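Local coordinates for protein probable porin (Pseudomonas aeruginosa, PDB 2Y0H) that probably acts as an outer-membrane porin of the OprD family, built as an 18-stranded antiparallel beta barrel, at residues E299-L304 with R323-R328; D339-R344 with I367-R372; N345-Y350 with A361-N366. One frame throughout, in Å; residues are numbered along the deposited sequence.

Interaction 1 (E299-L304 with R323-R328); sequences EKSWQL and RYVQGR
Trp-302 and Gln-326 lie side by side on a face they share with Tyr-324 and Arg-328. The two strands run antiparallel, and the hydrogen-bonded pairs Lys-300 with Arg-328, Trp-302 with Gln-326 and Leu-304 with Tyr-324 each exchange two N-H...O bonds; the alternate residues turn theirs to the neighbouring strands, Ser-301 to Gln-266 and Val-325 to Glu-343. Gln-326 O has a second donor besides Trp-302 N: a water at 2.7 Å. That water accepts from Arg-328 NH1 at 2.9 Å and reaches Lys-300 O only weakly. Arg-328 is brought over its neighbour by a CG held between backbone N and carbonyl carbon (chi1 63°), which lays Lys-300 CB over the centre of the guanidinium face and turns NH1 to the edge of the indole. Lys-300 NZ leads away to a salt bridge with Asp-329. On the indole face sits Gln-326 CB, a CH-pi contact with the six-membered ring. The amide beyond it is fixed by Tyr-324 OH, which donates to a lone pair of Gln-326 OE1 across a short 2.5 Å. Tyr-324 CE2 also packs on Trp-302 CH2 (3.7 Å), the two ring planes 51° apart. On the other face Val-325 CG2 touches Gln-303 CB at 3.6 Å. A second water donates to Gln-303 OE1 (2.8 Å) and accepts from Arg-323 NH1 (3.0 Å). Glu-299 OE2 faces Glu-341 OE2, where a shared proton is possible. Each face thus has one bridging water, but the Trp-302 face joins aromatic surface to Lys-300 and Arg-328, whereas the Gln-303 face sends polar ends outward: Gln-303 NE2 to Asn-287 and Ala-286, Ser-301 OG to Asn-287, Glu-299 OE1 to Arg-296 N.

Interaction 2 (D339-R344 with I367-R372); sequences DSEWER and ITYRSR. With C8E ((hydroxyethyloxy)tri(ethyloxy)octane), chain L.
Trp-342 meets Arg-370 through two complementary torsions: the indole CG stands between backbone N and carbonyl carbon (chi1 66°), swinging the ring across to the partner strand, while the arginine folds at chi2 (-72°) to lie along it. Arg-370 CG consequently rests over one indole face, 3.5 Å from Trp-342 CZ2, and CB comes within 3.6 Å of Trp-342 NE1. The guanidinium beyond is inclined 30° to the ring and turns back on its own strand, where Arg-370 NH1 donates to Tyr-369 O at 2.8 Å, above that carbonyl's plane; NH2 makes a salt bridge to Asp-378. Thr-368 CG2 meets the far end of the ring at Trp-342 CH2 (3.6 Å). Along the pyrrole edge runs a detergent molecule, its C10 lying 3.4 Å from Trp-342 CD1. The opposite face of the sheet is polar and largely buried. There Tyr-369 OH donates to the anti lone pair of Glu-341 OE1 at 2.7 Å, and the same oxygen forms a salt bridge with Arg-296, so one carboxylate oxygen is gripped by a neutral and a charged donor. Glu-343 crosses the tyrosine ring at about a right angle, but its two oxygens take the backbone N-H groups of Tyr-291 and Gln-292. Backbone bonds join Trp-342 with Arg-370 and Arg-344 with Thr-368 in both directions, and the pairing ends where Arg-372 N donates to Ser-340 O (3.0 Å), with a weaker branch to Asp-339 OD1. The carboxylate face meets residues 291-296, consistent with a segment lying on the barrel's inner side; the Trp-342 edge and Ser-340 meet detergent on the other, as befits the outer face of an antiparallel beta-barrel hairpin, here strands 339-351 and 361-371.

Interaction 3 (N345-Y350 with A361-N366); sequences NTDLSY and ALKWRN. With C8E ((hydroxyethyloxy)tri(ethyloxy)octane), chain D.
Arg-365 faces Asp-347 at a non-hydrogen-bonded pair of the two antiparallel strands, and its side chain wraps the carboxylate along nearly its whole length. CB already lies 3.1 Å from Asp-347 OD1, and CG follows at 3.4 Å from the same oxygen. CD passes it at 3.8 Å, and a bend at chi3 (66°) then turns the chain back over the acid. NE donates to Asp-347 OD1 at 3.0 Å, with a nearly straight N-H...O angle of 168°. The oxygen lies in the guanidinium plane, yet NE approaches it from 36° above the carboxylate plane, so the two flat groups meet tilted rather than as a coplanar fork. At the tip, NH2 completes the salt bridge with Asp-347 OD2 at 3.0 Å through a weaker, bent bond. Arg-323 NH2 also lies close to Arg-365 NH2, a pairing of like charges that the nearby acid may partly offset. Lys-363 NZ, 4.3 Å from Asp-347 OD2, adds positive charge without closing a bridge. The other face, with Leu-348, Trp-364, Tyr-350 and Leu-362, is mostly apolar: Leu-348 CB comes to the rim of the Trp-364 ring, 4.0 Å from CE3. Tyr-350, farther along, carries over one ring face the O12 of a detergent molecule, 3.5 Å from CZ. Mutual backbone bonds hold Thr-346 to Asn-366, Leu-348 to Trp-364 and Tyr-350 to Leu-362. The pair sits within a continuous sheet, in a chain without helices: strand 318-330 flanks the 345-350 side, bonded through Arg-323, Met-321 and Asn-319, and strand 376-389 flanks the 361-366 side through Ile-383 and Asn-385. Asn-345, bonded to Ala-290 N, ties this wall to the 286-296 region.

Overall arrangement
All three contacts belong to four consecutive strands of one barrel wall. Interactions 2 and 3 hold the same hairpin, 3 being nested inside the loop that 2 closes, their centres about 20 Å apart. Interaction 1 pairs the preceding two strands, its centre about 9 Å from that of interaction 2, the two joined by a probable hydrogen bond from Gly-327 N to Glu-341 O. Interactions 1 and 2 are partly buried, their polar faces meeting the 286-296 region; interaction 3 is a surface contact. Water bridges mark interaction 1 and a tyrosine-carboxylate bond interaction 2, whereas only interaction 3 has a salt bridge across its strands. Detergent meets the face of Gln-326, Trp-342 and Tyr-350.

Interaction 1 (E299-L304 with R323-R328)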
loop_
_atom_site.group_PDB
_atom_site.type_symbol
_atom_site.label_atom_id
_atom_site.label_comp_id
_atom_site.label_asym_id
_atom_site.label_seq_id
_atom_site.Cartn_x
_atom_site.Cartn_y
_atom_site.Cartn_z
ATOM N N GLU A 299 -20.116 2.849 -2.906
ATOM C CA GLU A 299 -19.800 3.905 -1.956
ATOM C C GLU A 299 -19.246 5.179 -2.602
ATOM O O GLU A 299 -18.372 5.121 -3.455
ATOM C CB GLU A 299 -18.821 3.397 -0.914
ATOM C CG GLU A 299 -18.561 4.376 0.216
ATOM C CD GLU A 299 -17.795 3.714 1.339
ATOM O OE1 GLU A 299 -17.275 2.608 1.105
ATOM O OE2 GLU A 299 -17.711 4.278 2.447
ATOM N N LYS A 300 -19.763 6.323 -2.175
ATOM C CA LYS A 300 -19.233 7.623 -2.577
ATOM C C LYS A 300 -18.629 8.270 -1.345
ATOM O O LYS A 300 -19.261 8.308 -0.297
ATOM C CB LYS A 300 -20.352 8.528 -3.098
ATOM C CG LYS A 300 -20.991 8.099 -4.416
ATOM C CD LYS A 300 -22.317 8.840 -4.604
ATOM C CE LYS A 300 -22.952 8.569 -5.966
ATOM N NZ LYS A 300 -24.420 8.829 -5.958
ATOM N N SER A 301 -17.411 8.781 -1.458
ATOM C CA SER A 301 -16.750 9.350 -0.289
ATOM C C SER A 301 -15.895 10.536 -0.660
ATOM O O SER A 301 -15.415 10.652 -1.796
ATOM C CB SER A 301 -15.892 8.297 0.430
ATOM O OG SER A 301 -14.921 7.737 -0.444
ATOM N N TRP A 302 -15.722 11.426 0.307
ATOM C CA TRP A 302 -14.846 12.564 0.144
ATOM C C TRP A 302 -13.912 12.648 1.341
ATOM O O TRP A 302 -14.220 12.142 2.424
ATOM C CB TRP A 302 -15.654 13.860 -0.026
ATOM C CG TRP A 302 -16.687 14.110 1.047
ATOM C CD1 TRP A 302 -18.017 13.764 1.011
ATOM C CD2 TRP A 302 -16.483 14.769 2.299
ATOM N NE1 TRP A 302 -18.647 14.170 2.167
ATOM C CE2 TRP A 302 -17.732 14.789 2.974
ATOM C CE3 TRP A 302 -15.373 15.355 2.916
ATOM C CZ2 TRP A 302 -17.894 15.364 4.234
ATOM C CZ3 TRP A 302 -15.539 15.928 4.172
ATOM C CH2 TRP A 302 -16.792 15.925 4.817
ATOM N N GLN A 303 -12.772 13.295 1.137
ATOM C CA GLN A 303 -11.745 13.375 2.153
ATOM C C GLN A 303 -11.284 14.817 2.334
ATOM O O GLN A 303 -11.212 15.583 1.370
ATOM C CB GLN A 303 -10.541 12.491 1.762
ATOM C CG GLN A 303 -9.321 12.723 2.636
ATOM C CD GLN A 303 -8.094 11.879 2.291
ATOM O OE1 GLN A 303 -7.066 12.006 2.952
ATOM N NE2 GLN A 303 -8.200 11.016 1.278
ATOM N N LEU A 304 -10.992 15.175 3.579
ATOM C CA LEU A 304 -10.209 16.366 3.893
ATOM C C LEU A 304 -8.983 15.938 4.709
ATOM O O LEU A 304 -9.091 15.139 5.646
ATOM C CB LEU A 304 -11.042 17.388 4.672
ATOM C CG LEU A 304 -12.260 17.962 3.932
ATOM C CD1 LEU A 304 -13.059 18.887 4.845
ATOM C CD2 LEU A 304 -11.861 18.684 2.656
ATOM N N ARG A 323 -6.764 13.565 8.971
ATOM C CA ARG A 323 -7.608 13.447 7.805
ATOM C C ARG A 323 -8.949 12.862 8.212
ATOM O O ARG A 323 -9.058 12.170 9.224
ATOM C CB ARG A 323 -6.928 12.584 6.730
ATOM C CG ARG A 323 -6.596 11.167 7.197
ATOM C CD ARG A 323 -5.810 10.374 6.139
ATOM N NE ARG A 323 -5.413 9.063 6.644
ATOM C CZ ARG A 323 -4.502 8.281 6.078
ATOM N NH1 ARG A 323 -3.874 8.668 4.977
ATOM N NH2 ARG A 323 -4.212 7.113 6.625
ATOM N N TYR A 324 -9.967 13.158 7.418
ATOM C CA TYR A 324 -11.316 12.719 7.696
ATOM C C TYR A 324 -11.936 12.308 6.372
ATOM O O TYR A 324 -11.805 13.007 5.366
ATOM C CB TYR A 324 -12.115 13.856 8.347
ATOM C CG TYR A 324 -13.599 13.585 8.484
ATOM C CD1 TYR A 324 -14.113 12.966 9.617
ATOM C CD2 TYR A 324 -14.483 13.950 7.481
ATOM C CE1 TYR A 324 -15.472 12.723 9.746
ATOM C CE2 TYR A 324 -15.840 13.712 7.602
ATOM C CZ TYR A 324 -16.327 13.099 8.738
ATOM O OH TYR A 324 -17.677 12.856 8.852
ATOM N N VAL A 325 -12.590 11.155 6.367
ATOM C CA VAL A 325 -13.257 10.659 5.176
ATOM C C VAL A 325 -14.666 10.265 5.553
ATOM O O VAL A 325 -14.889 9.629 6.582
ATOM C CB VAL A 325 -12.551 9.421 4.609
ATOM C CG1 VAL A 325 -13.393 8.803 3.484
ATOM C CG2 VAL A 325 -11.153 9.785 4.119
ATOM N N GLN A 326 -15.616 10.634 4.711
ATOM C CA GLN A 326 -17.015 10.347 4.973
ATOM C C GLN A 326 -17.600 9.641 3.761
ATOM O O GLN A 326 -17.488 10.139 2.637
ATOM C CB GLN A 326 -17.754 11.660 5.243
ATOM C CG GLN A 326 -19.236 11.513 5.551
ATOM C CD GLN A 326 -19.837 12.818 6.057
ATOM O OE1 GLN A 326 -19.322 13.424 6.994
ATOM N NE2 GLN A 326 -20.915 13.262 5.425
ATOM N N GLY A 327 -18.218 8.486 3.993
ATOM C CA GLY A 327 -18.774 7.669 2.923
ATOM C C GLY A 327 -20.284 7.465 3.011
ATOM O O GLY A 327 -20.858 7.452 4.098
ATOM N N ARG A 328 -20.925 7.284 1.862
ATOM C CA ARG A 328 -22.374 7.139 1.807
ATOM C C ARG A 328 -22.790 6.246 0.645
ATOM O O ARG A 328 -21.953 5.848 -0.174
ATOM C CB ARG A 328 -23.024 8.517 1.636
ATOM C CG ARG A 328 -22.637 9.194 0.334
ATOM C CD ARG A 328 -23.120 10.643 0.267
ATOM N NE ARG A 328 -22.991 11.168 -1.091
ATOM C CZ ARG A 328 -21.863 11.643 -1.607
ATOM N NH1 ARG A 328 -20.754 11.660 -0.871
ATOM N NH2 ARG A 328 -21.840 12.090 -2.860
HETATM O O HOH W 1 -20.029 10.733 1.813
HETATM O O HOH W 2 -4.705 10.556 2.847
#

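Interaction 2 (D339-R344 with I367-R372)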
loop_
_atom_site.group_PDB
_atom_site.type_symbol
_atom_site.label_atom_id
_atom_site.label_comp_id
_atom_site.label_asym_id
_atom_site.label_seq_id
_atom_site.Cartn_x
_atom_site.Cartn_y
_atom_site.Cartn_z
ATOM N N ASP A 339 -25.884 1.910 3.824
ATOM C CA ASP A 339 -25.079 2.238 4.992
ATOM C C ASP A 339 -24.297 3.513 4.689
ATOM O O ASP A 339 -24.233 3.960 3.536
ATOM C CB ASP A 339 -24.129 1.091 5.343
ATOM C CG ASP A 339 -23.699 1.106 6.805
ATOM O OD1 ASP A 339 -24.026 2.081 7.522
ATOM O OD2 ASP A 339 -23.038 0.134 7.241
ATOM N N SER A 340 -23.720 4.100 5.733
ATOM C CA SER A 340 -22.804 5.218 5.585
ATOM C C SER A 340 -21.788 5.121 6.709
ATOM O O SER A 340 -22.044 4.488 7.731
ATOM C CB SER A 340 -23.545 6.554 5.642
ATOM O OG SER A 340 -24.395 6.618 6.772
ATOM N N GLU A 341 -20.634 5.746 6.521
ATOM C CA GLU A 341 -19.546 5.605 7.473
ATOM C C GLU A 341 -18.647 6.831 7.441
ATOM O O GLU A 341 -18.624 7.576 6.457
ATOM C CB GLU A 341 -18.732 4.330 7.176
ATOM C CG GLU A 341 -18.014 4.337 5.816
ATOM C CD GLU A 341 -17.418 2.978 5.419
ATOM O OE1 GLU A 341 -17.449 2.034 6.225
ATOM O OE2 GLU A 341 -16.927 2.849 4.283
ATOM N N TRP A 342 -17.904 7.037 8.520
ATOM C CA TRP A 342 -16.855 8.042 8.526
ATOM C C TRP A 342 -15.645 7.592 9.338
ATOM O O TRP A 342 -15.758 6.760 10.239
ATOM C CB TRP A 342 -17.369 9.399 9.013
ATOM C CG TRP A 342 -17.815 9.504 10.437
ATOM C CD1 TRP A 342 -19.105 9.459 10.890
ATOM C CD2 TRP A 342 -16.993 9.745 11.598
ATOM N NE1 TRP A 342 -19.135 9.635 12.256
ATOM C CE2 TRP A 342 -17.856 9.812 12.715
ATOM C CE3 TRP A 342 -15.620 9.892 11.802
ATOM C CZ2 TRP A 342 -17.389 10.023 14.015
ATOM C CZ3 TRP A 342 -15.151 10.103 13.099
ATOM C CH2 TRP A 342 -16.038 10.169 14.188
ATOM N N GLU A 343 -14.483 8.136 9.005
ATOM C CA GLU A 343 -13.282 7.821 9.748
ATOM C C GLU A 343 -12.419 9.063 9.886
ATOM O O GLU A 343 -12.319 9.869 8.963
ATOM C CB GLU A 343 -12.496 6.696 9.070
ATOM C CG GLU A 343 -11.314 6.167 9.899
ATOM C CD GLU A 343 -10.640 4.914 9.299
ATOM O OE1 GLU A 343 -11.323 4.132 8.598
ATOM O OE2 GLU A 343 -9.425 4.717 9.536
ATOM N N ARG A 344 -11.817 9.222 11.053
ATOM C CA ARG A 344 -10.793 10.225 11.235
ATOM C C ARG A 344 -9.497 9.538 11.654
ATOM O O ARG A 344 -9.520 8.594 12.433
ATOM C CB ARG A 344 -11.223 11.254 12.280
ATOM C CG ARG A 344 -10.100 12.170 12.748
ATOM C CD ARG A 344 -10.488 13.624 12.575
ATOM N NE ARG A 344 -11.900 13.829 12.896
ATOM C CZ ARG A 344 -12.510 15.007 12.842
ATOM N NH1 ARG A 344 -11.819 16.086 12.487
ATOM N NH2 ARG A 344 -13.802 15.104 13.146
ATOM N N ILE A 367 -7.284 6.510 15.748
ATOM C CA ILE A 367 -8.273 6.107 14.761
ATOM C C ILE A 367 -9.691 6.169 15.324
ATOM O O ILE A 367 -10.004 5.529 16.320
ATOM C CB ILE A 367 -7.988 4.691 14.251
ATOM C CG1 ILE A 367 -6.607 4.642 13.609
ATOM C CG2 ILE A 367 -9.035 4.253 13.251
ATOM C CD1 ILE A 367 -6.231 3.291 13.099
ATOM N N THR A 368 -10.549 6.948 14.683
ATOM C CA THR A 368 -11.949 6.988 15.089
ATOM C C THR A 368 -12.814 6.671 13.880
ATOM O O THR A 368 -12.654 7.280 12.816
ATOM C CB THR A 368 -12.349 8.353 15.694
ATOM O OG1 THR A 368 -11.431 8.706 16.735
ATOM C CG2 THR A 368 -13.753 8.284 16.281
ATOM N N TYR A 369 -13.714 5.706 14.047
ATOM C CA TYR A 369 -14.544 5.211 12.955
ATOM C C TYR A 369 -15.958 4.918 13.429
ATOM O O TYR A 369 -16.145 4.296 14.468
ATOM C CB TYR A 369 -13.946 3.926 12.374
ATOM C CG TYR A 369 -14.878 3.197 11.438
ATOM C CD1 TYR A 369 -14.997 3.588 10.110
ATOM C CD2 TYR A 369 -15.645 2.119 11.878
ATOM C CE1 TYR A 369 -15.848 2.929 9.236
ATOM C CE2 TYR A 369 -16.502 1.445 11.015
ATOM C CZ TYR A 369 -16.596 1.856 9.694
ATOM O OH TYR A 369 -17.446 1.212 8.828
ATOM N N ARG A 370 -16.945 5.367 12.657
ATOM C CA ARG A 370 -18.355 5.091 12.938
ATOM C C ARG A 370 -19.078 4.741 11.651
ATOM O O ARG A 370 -18.768 5.290 10.599
ATOM C CB ARG A 370 -19.036 6.310 13.561
ATOM C CG ARG A 370 -18.405 6.776 14.838
ATOM C CD ARG A 370 -18.674 5.830 15.985
ATOM N NE ARG A 370 -18.185 6.410 17.235
ATOM C CZ ARG A 370 -16.935 6.293 17.660
ATOM N NH1 ARG A 370 -16.052 5.608 16.943
ATOM N NH2 ARG A 370 -16.564 6.849 18.802
ATOM N N SER A 371 -20.032 3.817 11.736
ATOM C CA SER A 371 -20.934 3.542 10.621
ATOM C C SER A 371 -22.363 3.431 11.151
ATOM O O SER A 371 -22.568 3.210 12.342
ATOM C CB SER A 371 -20.538 2.251 9.914
ATOM O OG SER A 371 -20.801 1.127 10.731
ATOM N N ARG A 372 -23.341 3.580 10.265
ATOM C CA ARG A 372 -24.743 3.570 10.658
ATOM C C ARG A 372 -25.245 2.173 11.013
ATOM O O ARG A 372 -25.861 1.982 12.061
ATOM C CB ARG A 372 -25.616 4.162 9.552
ATOM C CG ARG A 372 -27.105 4.129 9.865
ATOM C CD ARG A 372 -27.690 5.533 9.979
ATOM N NE ARG A 372 -27.695 6.236 8.695
ATOM C CZ ARG A 372 -28.736 6.280 7.866
ATOM N NH1 ARG A 372 -29.872 5.661 8.182
ATOM N NH2 ARG A 372 -28.645 6.946 6.716
HETATM C C7 C8E L . -22.214 10.857 8.495
HETATM C C8 C8E L . -22.950 9.537 8.278
HETATM O O9 C8E L . -22.246 8.483 8.913
HETATM C C10 C8E L . -22.319 8.537 10.328
HETATM C C11 C8E L . -22.662 7.161 10.900
HETATM O O12 C8E L . -23.367 7.286 12.118
#

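Interaction 3 (N345-Y350 with A361-N366)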
loop_
_atom_site.group_PDB
_atom_site.type_symbol
_atom_site.label_atom_id
_atom_site.label_comp_id
_atom_site.label_asym_id
_atom_site.label_seq_id
_atom_site.Cartn_x
_atom_site.Cartn_y
_atom_site.Cartn_z
ATOM N N ASN A 345 -8.381 10.007 11.102
ATOM C CA ASN A 345 -7.050 9.517 11.441
ATOM C C ASN A 345 -6.209 10.707 11.841
ATOM O O ASN A 345 -6.146 11.694 11.108
ATOM C CB ASN A 345 -6.367 8.863 10.234
ATOM C CG ASN A 345 -6.977 7.533 9.845
ATOM O OD1 ASN A 345 -6.723 7.024 8.750
ATOM N ND2 ASN A 345 -7.771 6.958 10.732
ATOM N N THR A 346 -5.576 10.633 13.003
ATOM C CA THR A 346 -4.621 11.648 13.392
ATOM C C THR A 346 -3.316 10.950 13.719
ATOM O O THR A 346 -3.267 10.072 14.580
ATOM C CB THR A 346 -5.101 12.466 14.599
ATOM O OG1 THR A 346 -6.305 13.159 14.254
ATOM C CG2 THR A 346 -4.045 13.474 15.008
ATOM N N ASP A 347 -2.270 11.318 12.995
ATOM C CA ASP A 347 -0.959 10.722 13.189
ATOM C C ASP A 347 0.015 11.790 13.639
ATOM O O ASP A 347 0.064 12.877 13.067
ATOM C CB ASP A 347 -0.455 10.079 11.896
ATOM C CG ASP A 347 -1.267 8.877 11.504
ATOM O OD1 ASP A 347 -1.969 8.354 12.390
ATOM O OD2 ASP A 347 -1.205 8.448 10.330
ATOM N N LEU A 348 0.772 11.487 14.681
ATOM C CA LEU A 348 1.903 12.309 15.035
ATOM C C LEU A 348 3.119 11.428 14.869
ATOM O O LEU A 348 3.206 10.349 15.449
ATOM C CB LEU A 348 1.778 12.822 16.466
ATOM C CG LEU A 348 2.796 13.880 16.896
ATOM C CD1 LEU A 348 2.703 15.143 16.032
ATOM C CD2 LEU A 348 2.623 14.209 18.372
ATOM N N SER A 349 4.050 11.868 14.046
ATOM C CA SER A 349 5.222 11.069 13.789
ATOM C C SER A 349 6.473 11.879 14.119
ATOM O O SER A 349 6.523 13.088 13.886
ATOM C CB SER A 349 5.225 10.582 12.337
ATOM O OG SER A 349 5.955 11.454 11.504
ATOM N N TYR A 350 7.476 11.209 14.673
ATOM C CA TYR A 350 8.706 11.879 15.062
ATOM C C TYR A 350 9.917 11.018 14.752
ATOM O O TYR A 350 10.042 9.910 15.270
ATOM C CB TYR A 350 8.684 12.236 16.553
ATOM C CG TYR A 350 9.870 13.077 16.973
ATOM C CD1 TYR A 350 10.088 14.324 16.396
ATOM C CD2 TYR A 350 10.773 12.630 17.935
ATOM C CE1 TYR A 350 11.159 15.096 16.755
ATOM C CE2 TYR A 350 11.866 13.409 18.304
ATOM C CZ TYR A 350 12.047 14.643 17.709
ATOM O OH TYR A 350 13.118 15.435 18.049
ATOM N N ALA A 361 12.290 6.058 14.414
ATOM C CA ALA A 361 11.048 6.738 14.087
ATOM C C ALA A 361 9.910 6.308 14.997
ATOM O O ALA A 361 9.688 5.112 15.215
ATOM C CB ALA A 361 10.673 6.474 12.612
ATOM N N LEU A 362 9.171 7.282 15.512
ATOM C CA LEU A 362 8.018 6.997 16.361
ATOM C C LEU A 362 6.763 7.435 15.641
ATOM O O LEU A 362 6.762 8.465 14.963
ATOM C CB LEU A 362 8.122 7.739 17.709
ATOM C CG LEU A 362 9.485 7.744 18.421
ATOM C CD1 LEU A 362 9.476 8.621 19.682
ATOM C CD2 LEU A 362 9.922 6.328 18.733
ATOM N N LYS A 363 5.690 6.667 15.789
ATOM C CA LYS A 363 4.397 7.085 15.251
ATOM C C LYS A 363 3.262 6.806 16.227
ATOM O O LYS A 363 3.064 5.671 16.652
ATOM C CB LYS A 363 4.105 6.416 13.898
ATOM C CG LYS A 363 2.839 6.959 13.219
ATOM C CD LYS A 363 2.443 6.161 11.976
ATOM C CE LYS A 363 3.301 6.493 10.784
ATOM N NZ LYS A 363 3.065 7.888 10.311
ATOM N N TRP A 364 2.528 7.849 16.591
ATOM C CA TRP A 364 1.284 7.676 17.325
ATOM C C TRP A 364 0.127 7.918 16.369
ATOM O O TRP A 364 0.070 8.963 15.725
ATOM C CB TRP A 364 1.184 8.643 18.508
ATOM C CG TRP A 364 -0.203 8.676 19.109
ATOM C CD1 TRP A 364 -0.811 7.681 19.826
ATOM C CD2 TRP A 364 -1.161 9.753 19.030
ATOM N NE1 TRP A 364 -2.081 8.070 20.198
ATOM C CE2 TRP A 364 -2.319 9.335 19.724
ATOM C CE3 TRP A 364 -1.149 11.025 18.442
ATOM C CZ2 TRP A 364 -3.451 10.147 19.851
ATOM C CZ3 TRP A 364 -2.277 11.831 18.563
ATOM C CH2 TRP A 364 -3.412 11.386 19.261
ATOM N N ARG A 365 -0.782 6.948 16.282
ATOM C CA ARG A 365 -1.939 7.038 15.400
ATOM C C ARG A 365 -3.223 6.920 16.204
ATOM O O ARG A 365 -3.400 5.961 16.958
ATOM C CB ARG A 365 -1.936 5.908 14.368
ATOM C CG ARG A 365 -0.596 5.592 13.725
ATOM C CD ARG A 365 -0.789 4.786 12.436
ATOM N NE ARG A 365 -1.474 5.566 11.407
ATOM C CZ ARG A 365 -1.788 5.110 10.199
ATOM N NH1 ARG A 365 -1.496 3.864 9.854
ATOM N NH2 ARG A 365 -2.406 5.903 9.338
ATOM N N ASN A 366 -4.123 7.884 16.028
ATOM C CA ASN A 366 -5.450 7.812 16.618
ATOM C C ASN A 366 -6.472 7.535 15.532
ATOM O O ASN A 366 -6.525 8.233 14.512
ATOM C CB ASN A 366 -5.792 9.103 17.376
ATOM C CG ASN A 366 -7.133 9.020 18.114
ATOM O OD1 ASN A 366 -7.677 7.935 18.335
ATOM N ND2 ASN A 366 -7.665 10.178 18.502
HETATM C C8 C8E D . 6.649 13.132 19.995
HETATM O O9 C8E D . 6.950 14.350 20.640
HETATM C C10 C8E D . 8.287 14.392 21.101
HETATM C C11 C8E D . 8.947 15.702 20.680
HETATM O O12 C8E D . 10.354 15.561 20.686
#